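Local coordinates for protein MgGH51 (Meripilus giganteus, PDB 6ZPV) that hydrolyses terminal alpha-L-arabinofuranosyl residues, probably from arabinose-bearing plant polysaccharides, as a family GH51 alpha-L-arabinofuranosidase, at residues 222-227 with 424-429; 376-381 with 393-398; 411-416 with 467-472; 418-423 with 471-476. All coordinates share one frame; numbering follows the deposited sequence.

Contact 1: residues 222-227 with 424-429; sequences PSFFRF and TYFEGE
Phe224 and Phe426 meet tip to tip as an offset edge-to-face pair. The edge of Phe426 is turned toward the face of Phe224, with the planes at 83°. The ring centroids lie 5.5 Å apart, and the closest atoms are Phe224 CZ and Phe426 CE1 at 3.7 Å. The same Phe426 ring also touches the aliphatic part of Arg226. Arg226 CB lies in the ring plane at its edge, and Arg226 CD comes to 3.6 Å from Phe426 CE2. Gly428 CA covers one face of Phe426, offset toward the rim. A CB on Gly428 would crowd Phe426 CE2.

These strands are not neighbours. In the (beta/alpha)8 barrel, 224-227 and 424-432 are the second and seventh strands, and their side chains meet in the barrel interior. The strand axes stay 10.1 Å apart at their closest.

The polar part is a salt bridge. Arg226 is extended, with CG anti to the backbone N (chi1 -177°). Its NH1 donates to Glu429 OE2 at 2.8 Å and 167°; OE2 lies nearly in the guanidinium plane and accepts on its anti lone pair. Glu429 OE1 bonds Tyr402 OH and a glycerol, while Arg226 NE pairs with Glu347. Glu429 stands near the C-terminal end of the seventh strand, where clan GH-A glycosidases carry their nucleophile, consistent with a place in the active site.

Contact 2: residues 376-381 with 393-398; sequences QIRFIA and VPQSYD
Ala381 and Tyr397 form a parallel bridge between the fifth and sixth strands of the (beta/alpha)8 barrel. The eleven residues between the two segments hold no helix. Ala381 N donates to Ser396 O at 3.0 Å, and Asp398 N donates to Ala381 O at 3.0 Å. Farther back the strands part. There one water accepts from Gln395 N and donates to Phe379 O, and another joins Phe379 N to Gln395 OE1.

Arg378 closes this wider end with its side chain. CG is anti to the backbone N (chi1 -166°), and the chain stays extended to NE. NE gives a bent bond to Ser396 OG, 2.8 Å long, and this hydroxyl also bonds Thr424 OG1. Arg378 NH2 reaches Gln395 O at 3.0 Å from above the carbonyl plane. The Gln395 amide stacks on the guanidinium, planes 17° apart, and Gln395 CB covers one guanidinium face. An alanine in place of Arg378 would probably leave Gln395 O and Ser396 OG without these donors and take away the flat group on which the Gln395 amide stacks. On the side of the sheet that carries Ala381 and Tyr397, Ala381 CB lies 3.6 Å from Tyr397 CE1 and 3.9 Å from Pro394 CB.

Contact 3: residues 411-416 with 467-472; sequences NAFYYD and LERNSD
The Phe413 ring carries the guanidinium of Arg469 on one face. Arg469 NH2 stands over the ring centre, 3.5 Å above the plane. The two planes are 27° apart, and Arg469 CZ lies 4.2 Å from the Phe413 centroid, a cation-pi stack. At the edge of the guanidinium, in its plane, is the Asp416 carboxylate. The Tyr415 ring has Tyr414 CD2 over the centre of one face.

The contact joins two connections of the (beta/alpha)8 barrel. Segment 411-416 follows helix 405-410 and begins with a type I turn from Asn411 to Tyr414. It packs against the C-terminal end of helix 454-469.

Arg469 grips Asp416 side-on, one nitrogen to each oxygen. Its chain bends at chi3 (62°), which sets NE beside the carboxylate. NE donates to Asp416 OD2 at 2.8 Å on the syn lone pair, and NH2 donates to Asp416 OD1 at 3.0 Å. Asn470 ND2 reaches Asp416 OD1 from the opposite face of the carboxylate, 2.9 Å away, with the amide plane nearly perpendicular to it. So many donors would probably favour the charged form of Asp416. Asn470 ND2 also bonds Gly466 O, which helps hold its amide.

The apolar part lies on Tyr415, whose OH bonds Glu427. Tyr415 CB packs on Asn470 CB at 3.6 Å, and Tyr415 CE2 touches Leu467 CD2 at 3.7 Å. A water donates to both Asp416 OD2 and Asn470 OD1.

Contact 4: residues 418-423 with 471-476; sequences FQRNGT and SDIVFA. With NAG (2-acetamido-2-deoxy-beta-D-glucopyranose), chain B; ACT (acetate ion), chain G.
Ile473 and Asp472 hold Arg420 from two directions, and this is the tight part of the contact. Ile473 CD1 sits over the centre of one guanidinium face, 3.6 Å above the plane. The same methyl touches Phe418 CB at 3.5 Å. Asp472 lies at the guanidinium edge, with the two planes nearly coplanar, 29° apart. Arg420 NE donates to Asp472 OD2 at 2.9 Å in an almost straight bond, and Arg420 NH2 donates to Asp472 OD1 at 2.9 Å on the syn lone pair. Arg420 NH1 turns back to Phe418 O at 2.9 Å. The Arg420 chain bends at chi2 (61°), which places CD, and it then runs extended to NE. An alanine in place of Asp472 would probably leave Arg420 NE without its mate and the positive charge without its counter-ion here.

The other side is loose and carries sugar. Asn421 ND2 is covalently bound to C1 of an N-acetylglucosamine, in an Asn-Gly-Thr glycosylation sequon. Thr423 OG1 donates to Asn421 OD1 at 2.9 Å, while Gln419 CG brushes the sugar O5. An acetate, probably from the crystallisation liquor, accepts from Gln419 N. Its methyl lies over one face of the Phe418 ring.

Arg420 NH1 and NH2 have further acceptors in Tyr415 O and Asn470 OD1. With Asp472 and Phe418 O, five bonds grip the guanidinium. This implies a firmly oriented arginine that ties the glycosylated loop to the turn that leads into strand 474-479.

How the contacts relate
Contact 1 is the most central and lies inside the barrel. Contact 2 is also mostly buried, but it joins neighbouring strands. Contacts 3 and 4 lie farther out, and contact 4 is the most exposed, with a glycan attached. Contacts 3 and 4 share Ser471 and Asp472. Strand 424-432 ties the set together: Phe426 N reaches Tyr397 O of contact 2, Tyr425 N reaches Ile473 O of contact 4, and Glu427 bonds a tyrosine of contact 3. An arginine serves each contact, but not in the same way: in contact 1 one nitrogen meets a carboxylate, in contact 2 the partners are neutral, and in contacts 3 and 4 the grip on an aspartate is two-pronged.

Contact 1: residues 222-227 with 424-429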
# COMPACT_ATOMS: atom_id res chain seq x y z
N PRO A 222 -2.46 -11.55 4.55
CA PRO A 222 -3.52 -11.09 3.65
C PRO A 222 -3.75 -12.06 2.51
O PRO A 222 -2.80 -12.68 2.00
CB PRO A 222 -3.00 -9.78 3.12
CG PRO A 222 -1.50 -9.97 3.13
CD PRO A 222 -1.21 -10.79 4.39
N SER A 223 -4.96 -12.06 2.00
CA SER A 223 -5.33 -12.92 0.86
C SER A 223 -5.46 -12.12 -0.44
O SER A 223 -5.41 -12.72 -1.52
CB SER A 223 -6.65 -13.62 1.08
OG SER A 223 -7.71 -12.69 1.20
N PHE A 224 -5.64 -10.81 -0.37
CA PHE A 224 -5.83 -9.99 -1.57
C PHE A 224 -5.19 -8.64 -1.33
O PHE A 224 -4.88 -8.22 -0.22
CB PHE A 224 -7.30 -9.81 -1.92
CG PHE A 224 -8.10 -8.97 -0.95
CD1 PHE A 224 -8.04 -7.57 -0.97
CD2 PHE A 224 -8.86 -9.57 0.04
CE1 PHE A 224 -8.68 -6.80 -0.05
CE2 PHE A 224 -9.54 -8.79 0.96
CZ PHE A 224 -9.45 -7.41 0.92
N PHE A 225 -5.02 -7.94 -2.44
CA PHE A 225 -4.43 -6.59 -2.48
C PHE A 225 -5.25 -5.74 -3.45
O PHE A 225 -5.22 -5.99 -4.68
CB PHE A 225 -2.96 -6.69 -2.90
CG PHE A 225 -2.11 -5.46 -2.71
CD1 PHE A 225 -2.09 -4.43 -3.65
CD2 PHE A 225 -1.25 -5.34 -1.66
CE1 PHE A 225 -1.18 -3.38 -3.55
CE2 PHE A 225 -0.34 -4.31 -1.55
CZ PHE A 225 -0.30 -3.32 -2.52
N ARG A 226 -6.01 -4.79 -2.94
CA ARG A 226 -6.83 -3.85 -3.75
C ARG A 226 -5.94 -2.69 -4.18
O ARG A 226 -5.22 -2.09 -3.34
CB ARG A 226 -8.02 -3.34 -2.92
CG ARG A 226 -8.95 -2.45 -3.69
CD ARG A 226 -9.81 -1.58 -2.77
NE ARG A 226 -10.69 -0.67 -3.51
CZ ARG A 226 -11.05 0.54 -3.07
NH1 ARG A 226 -10.73 0.94 -1.83
NH2 ARG A 226 -11.70 1.35 -3.89
N PHE A 227 -5.91 -2.34 -5.47
CA PHE A 227 -4.96 -1.33 -5.98
C PHE A 227 -5.42 -0.92 -7.35
O PHE A 227 -6.18 -1.68 -8.00
CB PHE A 227 -3.55 -1.92 -6.03
CG PHE A 227 -3.26 -2.77 -7.25
CD1 PHE A 227 -3.89 -3.97 -7.42
CD2 PHE A 227 -2.46 -2.26 -8.26
CE1 PHE A 227 -3.72 -4.68 -8.59
CE2 PHE A 227 -2.29 -2.97 -9.42
CZ PHE A 227 -2.94 -4.18 -9.60
N THR A 424 -22.45 -10.25 -3.47
CA THR A 424 -21.44 -10.26 -2.44
C THR A 424 -20.90 -8.84 -2.23
O THR A 424 -20.97 -7.99 -3.11
CB THR A 424 -20.34 -11.27 -2.75
OG1 THR A 424 -19.69 -10.92 -3.96
CG2 THR A 424 -20.81 -12.69 -2.80
N TYR A 425 -20.33 -8.63 -1.06
CA TYR A 425 -19.94 -7.31 -0.57
C TYR A 425 -18.48 -7.30 -0.18
O TYR A 425 -18.00 -8.23 0.52
CB TYR A 425 -20.86 -6.86 0.55
CG TYR A 425 -22.29 -6.69 0.10
CD1 TYR A 425 -22.72 -5.51 -0.49
CD2 TYR A 425 -23.20 -7.74 0.10
CE1 TYR A 425 -24.00 -5.37 -0.99
CE2 TYR A 425 -24.50 -7.63 -0.41
CZ TYR A 425 -24.89 -6.42 -0.97
OH TYR A 425 -26.15 -6.24 -1.46
N PHE A 426 -17.80 -6.26 -0.61
CA PHE A 426 -16.37 -6.03 -0.31
C PHE A 426 -16.32 -4.79 0.59
O PHE A 426 -16.75 -3.71 0.18
CB PHE A 426 -15.68 -5.70 -1.63
CG PHE A 426 -14.24 -5.27 -1.59
CD1 PHE A 426 -13.41 -5.66 -0.59
CD2 PHE A 426 -13.71 -4.50 -2.63
CE1 PHE A 426 -12.06 -5.32 -0.59
CE2 PHE A 426 -12.36 -4.16 -2.66
CZ PHE A 426 -11.54 -4.59 -1.64
N GLU A 427 -15.84 -4.92 1.83
CA GLU A 427 -15.64 -3.77 2.71
C GLU A 427 -14.25 -3.22 2.38
O GLU A 427 -13.27 -3.52 3.09
CB GLU A 427 -15.80 -4.16 4.17
CG GLU A 427 -16.04 -2.96 5.06
CD GLU A 427 -17.48 -2.49 5.16
OE1 GLU A 427 -18.39 -3.14 4.65
OE2 GLU A 427 -17.70 -1.41 5.83
N GLY A 428 -14.15 -2.50 1.25
CA GLY A 428 -12.85 -2.20 0.67
C GLY A 428 -12.05 -1.14 1.37
O GLY A 428 -10.85 -1.00 1.12
N GLU A 429 -12.72 -0.32 2.21
CA GLU A 429 -12.03 0.61 3.09
C GLU A 429 -12.86 0.69 4.37
O GLU A 429 -14.05 1.03 4.32
CB GLU A 429 -11.98 2.04 2.50
CG GLU A 429 -11.22 2.13 1.18
CD GLU A 429 -11.21 3.48 0.50
OE1 GLU A 429 -11.35 4.53 1.22
OE2 GLU A 429 -11.12 3.51 -0.75

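Contact 2: residues 376-381 with 393-398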
# COMPACT_ATOMS: atom_id res chain seq x y z
N GLN A 376 -15.04 -14.54 -17.20
CA GLN A 376 -14.65 -15.19 -15.92
C GLN A 376 -14.35 -14.20 -14.80
O GLN A 376 -14.22 -14.64 -13.66
CB GLN A 376 -13.45 -16.10 -16.14
CG GLN A 376 -12.11 -15.41 -16.29
CD GLN A 376 -11.82 -14.84 -17.69
OE1 GLN A 376 -12.67 -14.68 -18.61
NE2 GLN A 376 -10.55 -14.50 -17.90
N ILE A 377 -14.25 -12.90 -15.06
CA ILE A 377 -13.93 -11.89 -14.03
C ILE A 377 -15.19 -11.39 -13.33
O ILE A 377 -16.22 -11.26 -13.97
CB ILE A 377 -13.13 -10.73 -14.62
CG1 ILE A 377 -11.75 -11.25 -15.04
CG2 ILE A 377 -13.01 -9.56 -13.64
CD1 ILE A 377 -10.88 -10.16 -15.66
N ARG A 378 -15.12 -11.20 -12.02
CA ARG A 378 -16.22 -10.61 -11.27
C ARG A 378 -15.99 -9.11 -11.13
O ARG A 378 -14.98 -8.67 -10.58
CB ARG A 378 -16.38 -11.27 -9.90
CG ARG A 378 -17.68 -10.97 -9.18
CD ARG A 378 -17.74 -11.55 -7.78
NE ARG A 378 -19.09 -11.57 -7.22
CZ ARG A 378 -19.85 -12.63 -7.06
NH1 ARG A 378 -19.49 -13.82 -7.53
NH2 ARG A 378 -21.07 -12.47 -6.49
N PHE A 379 -16.92 -8.31 -11.62
CA PHE A 379 -16.82 -6.85 -11.62
C PHE A 379 -17.52 -6.25 -10.42
O PHE A 379 -18.69 -6.57 -10.13
CB PHE A 379 -17.32 -6.25 -12.94
CG PHE A 379 -16.40 -6.61 -14.10
CD1 PHE A 379 -15.25 -5.85 -14.32
CD2 PHE A 379 -16.60 -7.74 -14.86
CE1 PHE A 379 -14.34 -6.20 -15.31
CE2 PHE A 379 -15.67 -8.10 -15.83
CZ PHE A 379 -14.55 -7.35 -16.05
N ILE A 380 -16.86 -5.32 -9.75
CA ILE A 380 -17.35 -4.72 -8.48
C ILE A 380 -17.76 -3.27 -8.74
O ILE A 380 -16.94 -2.46 -9.23
CB ILE A 380 -16.25 -4.79 -7.41
CG1 ILE A 380 -15.68 -6.19 -7.20
CG2 ILE A 380 -16.75 -4.19 -6.14
CD1 ILE A 380 -14.38 -6.25 -6.50
N ALA A 381 -18.99 -2.93 -8.36
CA ALA A 381 -19.55 -1.59 -8.47
C ALA A 381 -19.17 -0.75 -7.24
O ALA A 381 -19.05 -1.29 -6.13
CB ALA A 381 -21.04 -1.68 -8.66
N VAL A 393 -26.72 -6.09 -13.69
CA VAL A 393 -26.85 -6.24 -12.22
C VAL A 393 -25.47 -6.54 -11.66
O VAL A 393 -24.78 -7.47 -12.10
CB VAL A 393 -27.86 -7.34 -11.85
CG1 VAL A 393 -27.86 -7.56 -10.32
CG2 VAL A 393 -29.24 -7.02 -12.33
N PRO A 394 -24.95 -5.70 -10.73
CA PRO A 394 -23.65 -5.96 -10.15
C PRO A 394 -23.66 -7.25 -9.34
O PRO A 394 -24.51 -7.41 -8.47
CB PRO A 394 -23.35 -4.77 -9.26
CG PRO A 394 -24.30 -3.74 -9.67
CD PRO A 394 -25.51 -4.45 -10.21
N GLN A 395 -22.60 -8.06 -9.53
CA GLN A 395 -22.42 -9.22 -8.65
C GLN A 395 -21.84 -8.83 -7.31
O GLN A 395 -22.00 -9.63 -6.36
CB GLN A 395 -21.54 -10.23 -9.34
CG GLN A 395 -22.15 -10.78 -10.61
CD GLN A 395 -21.36 -11.98 -11.02
OE1 GLN A 395 -20.31 -11.86 -11.68
NE2 GLN A 395 -21.87 -13.12 -10.58
N SER A 396 -21.17 -7.71 -7.21
CA SER A 396 -20.55 -7.24 -5.96
C SER A 396 -20.59 -5.72 -5.89
O SER A 396 -20.53 -5.02 -6.94
CB SER A 396 -19.14 -7.70 -5.87
OG SER A 396 -18.96 -9.10 -5.84
N TYR A 397 -20.59 -5.23 -4.66
CA TYR A 397 -20.42 -3.81 -4.33
C TYR A 397 -19.27 -3.64 -3.34
O TYR A 397 -19.09 -4.51 -2.46
CB TYR A 397 -21.67 -3.22 -3.67
CG TYR A 397 -22.74 -2.77 -4.64
CD1 TYR A 397 -22.63 -1.53 -5.26
CD2 TYR A 397 -23.87 -3.51 -4.96
CE1 TYR A 397 -23.58 -1.04 -6.13
CE2 TYR A 397 -24.82 -3.03 -5.84
CZ TYR A 397 -24.69 -1.79 -6.43
OH TYR A 397 -25.67 -1.30 -7.23
N ASP A 398 -18.54 -2.52 -3.45
CA ASP A 398 -17.51 -2.07 -2.54
C ASP A 398 -18.12 -1.03 -1.60
O ASP A 398 -18.61 0.02 -2.08
CB ASP A 398 -16.31 -1.50 -3.28
CG ASP A 398 -15.14 -1.09 -2.38
OD1 ASP A 398 -15.28 -1.33 -1.14
OD2 ASP A 398 -14.15 -0.51 -2.89
O HOH W 1 -18.48 -13.06 -13.02
O HOH W 2 -20.69 -7.63 -11.67
O HOH W 3 -19.27 -9.65 -12.86

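Contact 3: residues 411-416 with 467-472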
# COMPACT_ATOMS: atom_id res chain seq x y z
N ASN A 411 -22.24 -1.28 15.21
CA ASN A 411 -22.71 -1.64 13.86
C ASN A 411 -22.14 -2.98 13.44
O ASN A 411 -22.13 -3.30 12.24
CB ASN A 411 -22.43 -0.50 12.88
CG ASN A 411 -23.37 0.65 13.15
OD1 ASN A 411 -24.49 0.63 12.61
ND2 ASN A 411 -23.01 1.55 14.01
N ALA A 412 -21.81 -3.86 14.37
CA ALA A 412 -21.33 -5.22 14.07
C ALA A 412 -22.41 -6.08 13.41
O ALA A 412 -22.06 -7.10 12.81
CB ALA A 412 -20.86 -5.89 15.34
N PHE A 413 -23.67 -5.68 13.47
CA PHE A 413 -24.76 -6.37 12.77
C PHE A 413 -25.11 -5.70 11.45
O PHE A 413 -26.17 -6.00 10.87
CB PHE A 413 -25.98 -6.54 13.69
CG PHE A 413 -25.82 -7.61 14.74
CD1 PHE A 413 -24.98 -7.45 15.80
CD2 PHE A 413 -26.52 -8.81 14.63
CE1 PHE A 413 -24.85 -8.44 16.75
CE2 PHE A 413 -26.36 -9.80 15.58
CZ PHE A 413 -25.50 -9.63 16.64
N TYR A 414 -24.20 -4.91 10.89
CA TYR A 414 -24.44 -4.19 9.63
C TYR A 414 -24.99 -5.14 8.56
O TYR A 414 -25.93 -4.78 7.83
CB TYR A 414 -23.14 -3.53 9.15
CG TYR A 414 -23.31 -2.68 7.92
CD1 TYR A 414 -23.65 -1.34 8.01
CD2 TYR A 414 -23.12 -3.18 6.67
CE1 TYR A 414 -23.81 -0.55 6.87
CE2 TYR A 414 -23.24 -2.38 5.54
CZ TYR A 414 -23.63 -1.10 5.63
OH TYR A 414 -23.72 -0.31 4.46
N TYR A 415 -24.38 -6.31 8.38
CA TYR A 415 -24.73 -7.22 7.27
C TYR A 415 -25.78 -8.27 7.63
O TYR A 415 -26.27 -8.97 6.72
CB TYR A 415 -23.49 -7.88 6.67
CG TYR A 415 -22.65 -6.95 5.82
CD1 TYR A 415 -23.08 -6.60 4.55
CD2 TYR A 415 -21.47 -6.41 6.27
CE1 TYR A 415 -22.35 -5.71 3.77
CE2 TYR A 415 -20.74 -5.55 5.50
CZ TYR A 415 -21.14 -5.21 4.23
OH TYR A 415 -20.48 -4.36 3.38
N ASP A 416 -26.16 -8.40 8.91
CA ASP A 416 -27.05 -9.52 9.28
C ASP A 416 -28.41 -9.44 8.58
O ASP A 416 -28.97 -10.53 8.31
CB ASP A 416 -27.23 -9.59 10.78
CG ASP A 416 -25.98 -10.07 11.45
OD1 ASP A 416 -24.97 -9.30 11.52
OD2 ASP A 416 -25.93 -11.24 11.93
N LEU A 467 -18.40 -9.08 10.09
CA LEU A 467 -17.97 -9.41 8.72
C LEU A 467 -17.80 -10.93 8.59
O LEU A 467 -18.22 -11.53 7.57
CB LEU A 467 -16.69 -8.67 8.37
CG LEU A 467 -16.75 -7.15 8.40
CD1 LEU A 467 -15.39 -6.58 8.04
CD2 LEU A 467 -17.79 -6.59 7.45
N GLU A 468 -17.19 -11.54 9.59
CA GLU A 468 -16.92 -12.98 9.52
C GLU A 468 -18.20 -13.79 9.66
O GLU A 468 -18.44 -14.76 8.90
CB GLU A 468 -15.85 -13.36 10.57
CG GLU A 468 -15.33 -14.75 10.45
CD GLU A 468 -14.12 -15.00 11.34
OE1 GLU A 468 -14.31 -15.35 12.50
OE2 GLU A 468 -12.97 -14.82 10.81
N ARG A 469 -19.08 -13.42 10.60
CA ARG A 469 -20.39 -14.13 10.71
C ARG A 469 -21.16 -14.06 9.38
O ARG A 469 -21.81 -15.02 8.98
CB ARG A 469 -21.20 -13.48 11.84
CG ARG A 469 -22.61 -14.07 11.95
CD ARG A 469 -23.38 -13.64 13.21
NE ARG A 469 -23.59 -12.18 13.24
CZ ARG A 469 -22.87 -11.30 13.96
NH1 ARG A 469 -21.93 -11.68 14.81
NH2 ARG A 469 -23.12 -10.00 13.79
N ASN A 470 -21.12 -12.87 8.74
CA ASN A 470 -21.84 -12.60 7.47
C ASN A 470 -20.99 -12.91 6.24
O ASN A 470 -21.32 -12.38 5.16
CB ASN A 470 -22.37 -11.20 7.48
CG ASN A 470 -23.42 -10.96 8.54
OD1 ASN A 470 -24.52 -11.52 8.41
ND2 ASN A 470 -23.09 -10.18 9.56
N SER A 471 -19.97 -13.76 6.38
CA SER A 471 -19.04 -14.05 5.25
C SER A 471 -19.64 -14.99 4.20
O SER A 471 -18.96 -15.28 3.21
CB SER A 471 -17.70 -14.47 5.75
OG SER A 471 -17.73 -15.67 6.50
N ASP A 472 -20.90 -15.39 4.36
CA ASP A 472 -21.65 -15.96 3.24
C ASP A 472 -21.84 -14.92 2.16
O ASP A 472 -21.88 -15.28 0.97
CB ASP A 472 -22.96 -16.58 3.71
CG ASP A 472 -23.93 -15.64 4.40
OD1 ASP A 472 -23.46 -14.81 5.21
OD2 ASP A 472 -25.14 -15.82 4.16
O HOH W 4 -25.87 -13.67 9.79

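Contact 4: residues 418-423 with 471-476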
# COMPACT_ATOMS: atom_id res chain seq x y z
N PHE A 418 -29.05 -8.06 5.65
CA PHE A 418 -29.01 -7.99 4.19
C PHE A 418 -29.65 -9.21 3.59
O PHE A 418 -29.60 -10.34 4.14
CB PHE A 418 -27.57 -7.92 3.65
CG PHE A 418 -26.94 -6.53 3.59
CD1 PHE A 418 -26.99 -5.63 4.64
CD2 PHE A 418 -26.24 -6.16 2.45
CE1 PHE A 418 -26.44 -4.37 4.54
CE2 PHE A 418 -25.66 -4.91 2.36
CZ PHE A 418 -25.77 -4.01 3.40
N GLN A 419 -30.25 -9.01 2.43
CA GLN A 419 -30.75 -10.16 1.66
C GLN A 419 -29.60 -11.01 1.16
O GLN A 419 -28.54 -10.48 0.84
CB GLN A 419 -31.58 -9.67 0.48
CG GLN A 419 -32.79 -8.84 0.82
CD GLN A 419 -33.76 -9.58 1.71
OE1 GLN A 419 -34.21 -10.68 1.36
NE2 GLN A 419 -34.04 -8.99 2.86
N ARG A 420 -29.83 -12.31 1.08
CA ARG A 420 -28.97 -13.34 0.47
C ARG A 420 -29.55 -13.60 -0.93
O ARG A 420 -30.42 -14.45 -1.08
CB ARG A 420 -28.91 -14.58 1.36
CG ARG A 420 -27.83 -14.50 2.41
CD ARG A 420 -27.93 -13.35 3.42
NE ARG A 420 -26.80 -13.48 4.34
CZ ARG A 420 -26.49 -12.59 5.26
NH1 ARG A 420 -27.25 -11.51 5.47
NH2 ARG A 420 -25.40 -12.79 6.00
N ASN A 421 -29.18 -12.75 -1.90
CA ASN A 421 -29.79 -12.75 -3.26
C ASN A 421 -28.70 -12.82 -4.32
O ASN A 421 -28.94 -12.37 -5.47
CB ASN A 421 -30.81 -11.61 -3.40
CG ASN A 421 -30.23 -10.24 -3.29
OD1 ASN A 421 -28.97 -10.04 -3.29
ND2 ASN A 421 -31.17 -9.30 -3.19
N GLY A 422 -27.52 -13.38 -3.96
CA GLY A 422 -26.45 -13.61 -4.93
C GLY A 422 -25.41 -12.50 -4.98
O GLY A 422 -24.42 -12.68 -5.70
N THR A 423 -25.68 -11.41 -4.32
CA THR A 423 -24.74 -10.30 -4.29
C THR A 423 -23.71 -10.53 -3.20
O THR A 423 -24.06 -10.96 -2.12
CB THR A 423 -25.46 -8.97 -4.00
OG1 THR A 423 -26.67 -8.89 -4.71
CG2 THR A 423 -24.55 -7.81 -4.32
N SER A 471 -19.97 -13.76 6.38
CA SER A 471 -19.04 -14.05 5.25
C SER A 471 -19.64 -14.99 4.20
O SER A 471 -18.96 -15.28 3.21
CB SER A 471 -17.70 -14.47 5.75
OG SER A 471 -17.73 -15.67 6.50
N ASP A 472 -20.90 -15.39 4.36
CA ASP A 472 -21.65 -15.96 3.24
C ASP A 472 -21.84 -14.92 2.16
O ASP A 472 -21.88 -15.28 0.97
CB ASP A 472 -22.96 -16.58 3.71
CG ASP A 472 -23.93 -15.64 4.40
OD1 ASP A 472 -23.46 -14.81 5.21
OD2 ASP A 472 -25.14 -15.82 4.16
N ILE A 473 -22.00 -13.64 2.51
CA ILE A 473 -22.17 -12.54 1.54
C ILE A 473 -20.99 -11.56 1.56
O ILE A 473 -20.79 -10.88 0.55
CB ILE A 473 -23.52 -11.82 1.70
CG1 ILE A 473 -23.63 -11.06 3.02
CG2 ILE A 473 -24.65 -12.77 1.42
CD1 ILE A 473 -24.84 -10.12 3.11
N VAL A 474 -20.27 -11.38 2.67
CA VAL A 474 -19.08 -10.55 2.72
C VAL A 474 -17.90 -11.39 2.26
O VAL A 474 -17.56 -12.39 2.93
CB VAL A 474 -18.83 -9.97 4.12
CG1 VAL A 474 -17.52 -9.15 4.11
CG2 VAL A 474 -19.99 -9.14 4.62
N PHE A 475 -17.30 -11.06 1.12
CA PHE A 475 -16.23 -11.88 0.58
C PHE A 475 -14.83 -11.34 0.85
O PHE A 475 -13.86 -12.10 0.70
CB PHE A 475 -16.39 -12.18 -0.92
CG PHE A 475 -16.01 -11.09 -1.88
CD1 PHE A 475 -16.88 -10.00 -2.12
CD2 PHE A 475 -14.79 -11.08 -2.51
CE1 PHE A 475 -16.55 -9.02 -3.03
CE2 PHE A 475 -14.48 -10.09 -3.44
CZ PHE A 475 -15.36 -9.05 -3.67
N ALA A 476 -14.70 -10.08 1.24
CA ALA A 476 -13.38 -9.43 1.34
C ALA A 476 -13.54 -8.16 2.18
O ALA A 476 -14.59 -7.49 2.10
CB ALA A 476 -12.90 -9.10 -0.06
C1 NAG B . -30.95 -7.91 -3.11
C2 NAG B . -31.41 -7.23 -4.43
C3 NAG B . -31.54 -5.73 -4.36
C4 NAG B . -32.21 -5.18 -3.15
C5 NAG B . -31.61 -5.91 -1.95
C6 NAG B . -32.36 -5.54 -0.65
C7 NAG B . -30.81 -8.74 -6.26
C8 NAG B . -29.72 -9.21 -7.24
N2 NAG B . -30.58 -7.66 -5.54
O3 NAG B . -32.14 -5.20 -5.57
O4 NAG B . -32.00 -3.79 -2.90
O5 NAG B . -31.73 -7.30 -2.03
O6 NAG B . -33.77 -5.76 -0.80
O7 NAG B . -31.90 -9.32 -6.20
C ACT G . -29.59 -5.52 1.41
O ACT G . -29.66 -6.66 1.03
OXT ACT G . -30.29 -5.10 2.39
CH3 ACT G . -28.65 -4.51 0.61